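Local coordinates for endo-1,4-beta-xylanase C (Paenibacillus barcinonensis, PDB 4XUT) that hydrolyses internal beta-1,4-xylosidic linkages of xylan, this piece being its CBM22-2 xylan-binding domain, which also binds mixed-linkage 1,3:1,4-beta-glucan oligosaccharides, at the beta-D-glucopyranose site. Coordinates in Å, arbitrary orientation; residue numbers count along the deposited sequence, not the author numbering.

The beta-D-glucopyranose site. Residues 31, 59, 110, 145, 147, 150. With BGC (beta-D-glucopyranose), chain B; BGC (beta-D-glucopyranose), chain C.
Two beta-D-glucopyranose units of a 1,3:1,4-beta-glucotetraose lie in the binding cleft of a CBM22 beta-sandwich, joined through O4 of the chain B unit and C1 of the chain C unit. The chain C glucose, though poorly ordered, is the more deeply covered and sits between the Tyr110 ring and the Trp150 indole. Tyr110, on strand 109-119, offers a face to its C1, a CH-pi contact; opposite, Trp150 CD1 is 3.7 Å from C4 of the chain C glucose. At the sugar junction Tyr59 packs CB against C2 and turns its ring face to the linkage O4 and C5 of the chain B glucose. Recognition appears to centre on the equatorial O2 and O3 hydroxyls, a pair that xylose shares. Arg31, bent at chi3 (68°), brings NH1 to O2 of the chain C glucose at 2.6 Å, nearly in the guanidinium plane and 153° at H. Arg31 NH1 also donates to a lone pair of Tyr59 O at 2.9 Å, fixing the guanidinium's rotation. One guanidinium face lies against the Tyr145 ring, the other under O6 of the chain B glucose. An alanine in place of Arg31 would remove both NH1 bonds and the face laid on Tyr145, and would probably weaken O2 recognition and hold the Tyr59 backbone less firmly. Glu147, extended beyond CG (chi2 176°), accepts a hydrogen bond at OE1 from O3 of the chain C glucose, 2.6 Å away, while Tyr145 OH makes weak bonds to both hydroxyls. Poorly ordered Trp150 has NE1 3.1 Å from the hydroxymethyl O6 of the chain C glucose, but O6 sits above the indole plane, making a hydrogen bond doubtful. O3 of the chain B glucose donates to the ring oxygen O5 of the chain C glucose. The cleft thus lets the module hold beta-1,4-linked chains, likely keeping the xylanase close to its polysaccharide.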
# COMPACT_ATOMS: atom_id res chain seq x y z
N ARG A 31 0.60 6.35 -7.48
CA ARG A 31 0.31 7.65 -6.89
C ARG A 31 0.93 8.84 -7.64
O ARG A 31 0.46 9.96 -7.54
CB ARG A 31 0.75 7.65 -5.43
CG ARG A 31 0.14 6.49 -4.67
CD ARG A 31 0.42 6.58 -3.19
NE ARG A 31 -0.29 7.71 -2.65
CZ ARG A 31 0.23 8.69 -1.93
NH1 ARG A 31 1.51 8.69 -1.59
NH2 ARG A 31 -0.54 9.67 -1.51
N TYR A 59 6.94 8.42 -1.47
CA TYR A 59 5.50 8.23 -1.43
C TYR A 59 4.92 7.57 -2.68
O TYR A 59 3.74 7.37 -2.78
CB TYR A 59 4.79 9.53 -1.12
CG TYR A 59 5.13 10.67 -2.03
CD1 TYR A 59 4.51 10.83 -3.27
CD2 TYR A 59 6.05 11.63 -1.61
CE1 TYR A 59 4.83 11.93 -4.09
CE2 TYR A 59 6.39 12.70 -2.42
CZ TYR A 59 5.77 12.85 -3.65
OH TYR A 59 6.12 13.94 -4.40
N TYR A 110 -3.09 12.04 4.73
CA TYR A 110 -2.28 10.83 4.66
C TYR A 110 -1.94 10.40 6.06
O TYR A 110 -1.63 11.25 6.91
CB TYR A 110 -1.00 11.08 3.87
CG TYR A 110 -1.26 11.80 2.59
CD1 TYR A 110 -1.72 11.13 1.47
CD2 TYR A 110 -1.04 13.17 2.49
CE1 TYR A 110 -1.96 11.82 0.29
CE2 TYR A 110 -1.31 13.86 1.33
CZ TYR A 110 -1.76 13.18 0.22
OH TYR A 110 -1.99 13.89 -0.95
N TYR A 145 -2.30 2.22 0.74
CA TYR A 145 -1.08 2.18 -0.09
C TYR A 145 0.14 1.79 0.73
O TYR A 145 0.12 1.81 1.97
CB TYR A 145 -0.86 3.47 -0.86
CG TYR A 145 -0.49 4.67 -0.05
CD1 TYR A 145 -1.47 5.43 0.56
CD2 TYR A 145 0.82 5.13 0.01
CE1 TYR A 145 -1.14 6.54 1.31
CE2 TYR A 145 1.15 6.26 0.71
CZ TYR A 145 0.15 6.96 1.36
OH TYR A 145 0.40 8.10 2.10
N GLU A 147 4.45 2.36 0.92
CA GLU A 147 5.44 3.38 0.59
C GLU A 147 6.67 3.17 1.48
O GLU A 147 6.69 2.27 2.29
CB GLU A 147 4.87 4.78 0.82
CG GLU A 147 4.54 5.07 2.27
CD GLU A 147 4.06 6.47 2.54
OE1 GLU A 147 4.26 7.41 1.72
OE2 GLU A 147 3.49 6.65 3.63
N TRP A 150 8.99 8.79 4.68
CA TRP A 150 9.04 10.08 4.04
C TRP A 150 10.41 10.75 4.13
O TRP A 150 11.08 10.72 5.15
CB TRP A 150 7.97 11.01 4.58
CG TRP A 150 7.87 12.26 3.69
CD1 TRP A 150 7.11 12.43 2.54
CD2 TRP A 150 8.62 13.45 3.84
NE1 TRP A 150 7.33 13.68 2.01
CE2 TRP A 150 8.25 14.33 2.79
CE3 TRP A 150 9.56 13.87 4.78
CZ2 TRP A 150 8.80 15.61 2.67
CZ3 TRP A 150 10.11 15.14 4.66
CH2 TRP A 150 9.72 16.00 3.62
C2 BGC B . 2.13 15.84 -2.91
C3 BGC B . 2.84 14.88 -1.96
C4 BGC B . 1.93 13.68 -1.77
C5 BGC B . 1.67 13.06 -3.17
C6 BGC B . 0.80 11.84 -3.06
C1 BGC B . 2.00 15.15 -4.27
O1 BGC B . 1.56 16.06 -5.30
O2 BGC B . 2.81 17.12 -2.94
O3 BGC B . 3.14 15.46 -0.69
O4 BGC B . 2.61 12.77 -0.89
O5 BGC B . 1.12 14.01 -4.11
O6 BGC B . 0.69 11.07 -4.25
C2 BGC C . 2.74 11.35 0.93
C3 BGC C . 2.74 11.01 2.41
C4 BGC C . 3.44 12.12 3.18
C5 BGC C . 2.87 13.49 2.76
C6 BGC C . 3.43 14.75 3.49
C1 BGC C . 2.29 12.75 0.53
O2 BGC C . 1.89 10.43 0.26
O3 BGC C . 3.36 9.72 2.61
O4 BGC C . 3.28 11.81 4.58
O5 BGC C . 3.01 13.68 1.33
O6 BGC C . 4.84 15.01 3.35